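PDB 3BB8: CDP-4-keto-6-deoxy-D-glucose-3-dehydrase from Yersinia pseudotuberculosis, which probably removes the 3-hydroxyl from CDP-4-keto-6-deoxy-D-glucose in lipopolysaccharide sugar synthesis, working on the aspartate aminotransferase fold with a pyridoxal phosphate cofactor. Local coordinates for residues A[310-313]-A[314-318]; A[106-109]-A[110-113]; A[290-293]-A[294-297]. The protein carries 1 engineered substitution. One frame throughout, in Å; residues are numbered along the deposited sequence.

How the contacts relate
Two of the three contacts share the long helix 293-323. Contact 3 is its N-terminal cap, and contact 1 lies farther along it, near its C-terminal end; their centres are about 29 Å apart and their nearest atoms about 17 Å. Contact 2 is a tight turn leading into strand 112-115, on the opposite side of the chain's centre from contact 1, with about 39 Å between the two centres and about 33 Å between the centres of contacts 2 and 3. Both helix contacts lie near the cofactor without touching it: the side chain of Gln295 is about 10 Å and that of Arg313 about 11 Å from a bound pyridoxal phosphate. Contact 2 lies away from the cofactor site.

Contact 1 of 3, residues A[310-313]-A[314-318]; sequences VEKR and KANFK
The carbonyl oxygen of Lys312 receives the backbone N of Asn316 at 2.9 Å, almost straight, with an N-H...O angle of 176°. It is the shortest of four successive i to i+4 bonds here; Lys314 N to Val310 O, at 3.2 Å, is longer and more bent. Lys312 and Asn316 also meet through their side chains. The lysine sends CG away from its backbone N (chi1 -178°), then bends at chi2, and this kink brings CE over to the asparagine amide, whose CG lies 3.8 Å from it. A flexible lysine suits this partly exposed surface, since its long methylene chain can lie against a neighbour while the amine stays toward the surface.

One turn back, Val310 and Lys314 lie side by side and point the same way, the valine methyl CG1 resting 3.9 Å from Lys314 CE. Nearer the backbone, Lys314 CG passes 3.2 Å from Val310 O. The lysine runs extended beyond CG, which carries its amine past the apolar valine to a salt bridge with Asp341.

Arg313 turns to a different face and is buried; its NH1 is satisfied by the carbonyl oxygens of Trp344 and Phe345, while its side chain packs on Tyr414 and Pro415. Phe317, one turn on, stacks its ring on Trp344, so a single loop serves both residues. Glu311 and Lys318 are exposed, while Val310, Arg313 and Asn316 are buried. The side chain of Arg313 is about 8 Å from that of the cofactor-binding Asp194, and the bonding is that of a regular alpha helix, the amphipathic helix 293-323.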
# COMPACT_ATOMS: atom_id res chain seq x y z
N VAL A 310 11.97 -23.71 2.51
CA VAL A 310 10.85 -24.64 2.43
C VAL A 310 11.24 -26.02 2.95
O VAL A 310 10.48 -26.67 3.68
CB VAL A 310 10.34 -24.78 0.99
CG1 VAL A 310 9.19 -25.78 0.93
CG2 VAL A 310 9.88 -23.43 0.47
N GLU A 311 12.43 -26.48 2.57
CA GLU A 311 12.94 -27.77 2.99
C GLU A 311 13.17 -27.78 4.50
O GLU A 311 12.83 -28.74 5.19
CB GLU A 311 14.25 -28.07 2.25
CG GLU A 311 15.06 -29.23 2.81
CD GLU A 311 16.36 -29.46 2.03
OE1 GLU A 311 17.14 -28.49 1.85
OE2 GLU A 311 16.61 -30.62 1.61
N LYS A 312 13.74 -26.69 5.01
CA LYS A 312 14.03 -26.55 6.43
C LYS A 312 12.75 -26.52 7.28
O LYS A 312 12.69 -27.11 8.35
CB LYS A 312 14.85 -25.29 6.67
CG LYS A 312 15.26 -25.06 8.11
CD LYS A 312 16.09 -26.21 8.65
CE LYS A 312 16.53 -25.96 10.08
NZ LYS A 312 17.22 -27.14 10.69
N ARG A 313 11.72 -25.82 6.80
CA ARG A 313 10.47 -25.74 7.54
C ARG A 313 9.84 -27.12 7.65
O ARG A 313 9.29 -27.48 8.69
CB ARG A 313 9.50 -24.76 6.86
CG ARG A 313 9.91 -23.30 7.03
CD ARG A 313 9.14 -22.36 6.10
NE ARG A 313 9.40 -20.97 6.46
CZ ARG A 313 8.80 -20.33 7.46
NH1 ARG A 313 7.89 -20.96 8.21
NH2 ARG A 313 9.13 -19.08 7.74
N LYS A 314 9.91 -27.89 6.57
CA LYS A 314 9.34 -29.23 6.60
C LYS A 314 10.11 -30.10 7.60
O LYS A 314 9.52 -30.90 8.32
CB LYS A 314 9.41 -29.87 5.21
CG LYS A 314 8.52 -29.20 4.18
CD LYS A 314 8.64 -29.90 2.84
CE LYS A 314 7.74 -29.27 1.81
NZ LYS A 314 7.98 -29.85 0.46
N ALA A 315 11.43 -29.92 7.63
CA ALA A 315 12.30 -30.67 8.52
C ALA A 315 11.95 -30.39 9.98
O ALA A 315 11.63 -31.30 10.74
CB ALA A 315 13.76 -30.30 8.25
N ASN A 316 12.01 -29.12 10.36
CA ASN A 316 11.70 -28.70 11.72
C ASN A 316 10.32 -29.19 12.15
O ASN A 316 10.11 -29.53 13.31
CB ASN A 316 11.78 -27.18 11.83
CG ASN A 316 13.20 -26.67 11.78
OD1 ASN A 316 13.45 -25.47 11.89
ND2 ASN A 316 14.15 -27.59 11.61
N PHE A 317 9.37 -29.22 11.21
CA PHE A 317 8.03 -29.68 11.52
C PHE A 317 8.03 -31.16 11.91
O PHE A 317 7.47 -31.54 12.94
CB PHE A 317 7.10 -29.49 10.33
CG PHE A 317 5.71 -30.03 10.54
CD1 PHE A 317 4.72 -29.23 11.10
CD2 PHE A 317 5.39 -31.34 10.19
CE1 PHE A 317 3.44 -29.72 11.29
CE2 PHE A 317 4.11 -31.84 10.38
CZ PHE A 317 3.13 -31.02 10.93
N LYS A 318 8.63 -31.98 11.06
CA LYS A 318 8.69 -33.42 11.29
C LYS A 318 9.39 -33.71 12.61
O LYS A 318 8.90 -34.48 13.43
CB LYS A 318 9.44 -34.09 10.14
CG LYS A 318 9.30 -35.60 10.10
CD LYS A 318 9.88 -36.16 8.81
CE LYS A 318 9.50 -37.62 8.61
NZ LYS A 318 9.97 -38.12 7.28

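Contact 2 of 3, residues A[106-109]-A[110-113]; sequences ALKP and GDEV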
# COMPACT_ATOMS: atom_id res chain seq x y z
N ALA A 106 -18.78 -10.54 -13.00
CA ALA A 106 -18.01 -9.57 -12.24
C ALA A 106 -18.68 -9.38 -10.88
O ALA A 106 -19.88 -9.12 -10.83
CB ALA A 106 -17.96 -8.25 -12.99
N LEU A 107 -17.93 -9.49 -9.80
CA LEU A 107 -18.49 -9.32 -8.46
C LEU A 107 -19.21 -7.98 -8.31
O LEU A 107 -18.67 -6.94 -8.65
CB LEU A 107 -17.39 -9.42 -7.40
CG LEU A 107 -16.99 -10.82 -6.94
CD1 LEU A 107 -16.78 -11.73 -8.13
CD2 LEU A 107 -15.73 -10.74 -6.09
N LYS A 108 -20.43 -8.03 -7.80
CA LYS A 108 -21.22 -6.82 -7.59
C LYS A 108 -21.57 -6.72 -6.12
O LYS A 108 -21.69 -7.73 -5.43
CB LYS A 108 -22.51 -6.86 -8.42
CG LYS A 108 -22.34 -6.46 -9.88
CD LYS A 108 -22.53 -7.63 -10.84
CE LYS A 108 -23.97 -8.16 -10.83
NZ LYS A 108 -24.18 -9.23 -11.86
N PRO A 109 -21.74 -5.50 -5.60
CA PRO A 109 -22.09 -5.39 -4.19
C PRO A 109 -23.33 -6.26 -3.95
O PRO A 109 -24.19 -6.35 -4.82
CB PRO A 109 -22.38 -3.91 -4.01
CG PRO A 109 -21.45 -3.27 -5.00
CD PRO A 109 -21.60 -4.16 -6.22
N GLY A 110 -23.39 -6.92 -2.80
CA GLY A 110 -24.54 -7.76 -2.50
C GLY A 110 -24.25 -9.23 -2.75
O GLY A 110 -24.88 -10.10 -2.15
N ASP A 111 -23.30 -9.50 -3.64
CA ASP A 111 -22.90 -10.86 -3.97
C ASP A 111 -22.20 -11.49 -2.78
O ASP A 111 -21.70 -10.78 -1.89
CB ASP A 111 -21.98 -10.85 -5.20
CG ASP A 111 -22.69 -10.40 -6.47
OD1 ASP A 111 -23.80 -9.84 -6.35
OD2 ASP A 111 -22.14 -10.60 -7.58
N GLU A 112 -22.16 -12.82 -2.74
CA GLU A 112 -21.54 -13.52 -1.63
C GLU A 112 -20.24 -14.21 -1.98
O GLU A 112 -20.05 -14.69 -3.10
CB GLU A 112 -22.53 -14.55 -1.05
CG GLU A 112 -23.81 -13.91 -0.53
CD GLU A 112 -24.89 -14.92 -0.17
OE1 GLU A 112 -24.86 -16.04 -0.72
OE2 GLU A 112 -25.77 -14.58 0.65
N VAL A 113 -19.35 -14.22 -1.00
CA VAL A 113 -18.04 -14.85 -1.14
C VAL A 113 -17.95 -15.85 0.02
O VAL A 113 -18.09 -15.48 1.18
CB VAL A 113 -16.91 -13.81 -1.00
CG1 VAL A 113 -15.57 -14.48 -1.19
CG2 VAL A 113 -17.10 -12.69 -2.00
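Asp111 folds its side chain back over Lys108, and its atoms can be followed outward one by one. CB sits 3.1 Å from Lys108 O, the same oxygen that accepts the backbone N of Asp111 at 3.0 Å and so closes the turn. With CG placed beside its own backbone N (chi1 -66°), the carboxylate swings back across the chain, and Asp111 CG lies 3.0 Å from Lys108 O. Of its two oxygens, OD1 stays near Lys108 O without bonding to it, whereas OD2 takes the backbone N-H of Lys108 at 3.1 Å, with an angle of 159°. That donor comes from above the carboxylate plane. Lys108 is thus held by both its N and its O, and the short side chain of aspartate suits an acceptor so close to the turn. Lys108 NZ stands 4.9 Å from Asp111 OD2, with no direct contact, though its charge may still favour the carboxylate.

The backbone from Lys108 to Asp111 makes a type II beta turn. Proline's restricted phi fits the second position, and Gly110 fits the third, since its positive phi of 100° would press a beta carbon against the carbonyl oxygen of Pro109.

Past the turn the chain enters strand 112-115, which runs parallel to strands 133-140 and 159-165. Backbone bonds from Gly110 to Gly131 and from Asp111 to Ile133 tie the turn to strand 133-140 and the loop just before it, while on the helix side Leu107 bonds to Leu97, just after helix 86-96.

Contact 3 of 3, residues A[290-293]-A[294-297]; sequences KITD and MQAA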
# COMPACT_ATOMS: atom_id res chain seq x y z
N LYS A 290 1.79 0.17 -5.08
CA LYS A 290 3.05 -0.33 -5.62
C LYS A 290 4.17 -0.20 -4.59
O LYS A 290 4.03 0.53 -3.60
CB LYS A 290 3.47 0.43 -6.89
CG LYS A 290 2.45 0.40 -8.01
CD LYS A 290 3.00 0.99 -9.31
CE LYS A 290 2.28 2.27 -9.72
NZ LYS A 290 2.47 3.40 -8.76
N ILE A 291 5.27 -0.90 -4.82
CA ILE A 291 6.40 -0.83 -3.90
C ILE A 291 7.62 -0.23 -4.58
O ILE A 291 7.54 0.24 -5.72
CB ILE A 291 6.77 -2.23 -3.30
CG1 ILE A 291 7.56 -3.08 -4.30
CG2 ILE A 291 5.51 -2.94 -2.85
CD1 ILE A 291 6.76 -3.61 -5.45
N THR A 292 8.73 -0.21 -3.86
CA THR A 292 9.97 0.35 -4.36
C THR A 292 10.90 -0.75 -4.86
O THR A 292 10.70 -1.93 -4.54
CB THR A 292 10.71 1.14 -3.26
OG1 THR A 292 11.17 0.22 -2.26
CG2 THR A 292 9.78 2.16 -2.62
N ASP A 293 11.92 -0.38 -5.63
CA ASP A 293 12.84 -1.40 -6.13
C ASP A 293 13.70 -1.86 -4.95
O ASP A 293 14.22 -2.98 -4.96
CB ASP A 293 13.71 -0.84 -7.27
CG ASP A 293 13.91 -1.85 -8.40
OD1 ASP A 293 12.94 -2.55 -8.78
OD2 ASP A 293 15.04 -1.95 -8.93
N MET A 294 13.81 -1.02 -3.92
CA MET A 294 14.57 -1.38 -2.72
C MET A 294 13.98 -2.66 -2.14
O MET A 294 14.68 -3.64 -1.89
CB MET A 294 14.51 -0.28 -1.67
CG MET A 294 15.27 0.97 -2.02
SD MET A 294 14.42 2.09 -3.18
CE MET A 294 13.33 2.96 -2.05
N GLN A 295 12.66 -2.63 -1.94
CA GLN A 295 11.95 -3.79 -1.43
C GLN A 295 12.13 -4.93 -2.42
O GLN A 295 12.40 -6.07 -2.03
CB GLN A 295 10.46 -3.46 -1.27
CG GLN A 295 10.14 -2.51 -0.12
CD GLN A 295 8.85 -1.72 -0.33
OE1 GLN A 295 8.86 -0.65 -0.95
NE2 GLN A 295 7.74 -2.24 0.16
N ALA A 296 11.97 -4.63 -3.70
CA ALA A 296 12.12 -5.66 -4.73
C ALA A 296 13.47 -6.38 -4.61
O ALA A 296 13.55 -7.59 -4.76
CB ALA A 296 11.99 -5.03 -6.12
N ALA A 297 14.52 -5.61 -4.32
CA ALA A 297 15.87 -6.16 -4.19
C ALA A 297 15.94 -7.20 -3.08
O ALA A 297 16.37 -8.34 -3.30
CB ALA A 297 16.86 -5.02 -3.90
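Gln295 OE1 is gripped by two donors of Thr292. Thr292 OG1 donates to Gln295 OE1 at 2.8 Å, in the carbonyl plane and on a lone pair, while Thr292 N reaches the same Gln295 OE1 at 2.9 Å from above that plane. The return bond runs from Gln295 N to Thr292 OG1 at 3.2 Å and is close to straight, 170°. OG1 therefore both donates and accepts. Threonine suits the N-cap because its hydroxyl sits between its own backbone N and carbonyl carbon (chi1 68°), aimed at the first turn. Glutamine supplies an acceptor long enough to reach back to Thr292, and its NE2 is satisfied by Glu226 O.

The backbone groups of this turn are also engaged: Ala296 N bonds to Thr292 O, and Ala297 N to Asp293 O at 2.7 Å. Small alanines let helix 62-75 and helix 43-55 lie close. Asp293 points away from the turn, toward residues 61-64, its OD1 accepting from the backbone N atoms of Gly61 and Asn64 and its OD2 from Phe63 N, so a buried carboxylate is met by three backbone amides.

Carbon contacts complete the turn. Met294, bent at chi2 and chi3, curls its CE back to 3.4 Å from Thr292 CB, and Ile291 CB lies beside the Gln295 amide, 3.6 Å from NE2. Gln295 packs on Gln295 of the second subunit, and Met294 on its Met224, which places this end of the helix at the dimer interface. The reciprocal bonds of Thr292 and Gln295 make a capping box, the signature of a helix N-terminus, here opening helix 293-323.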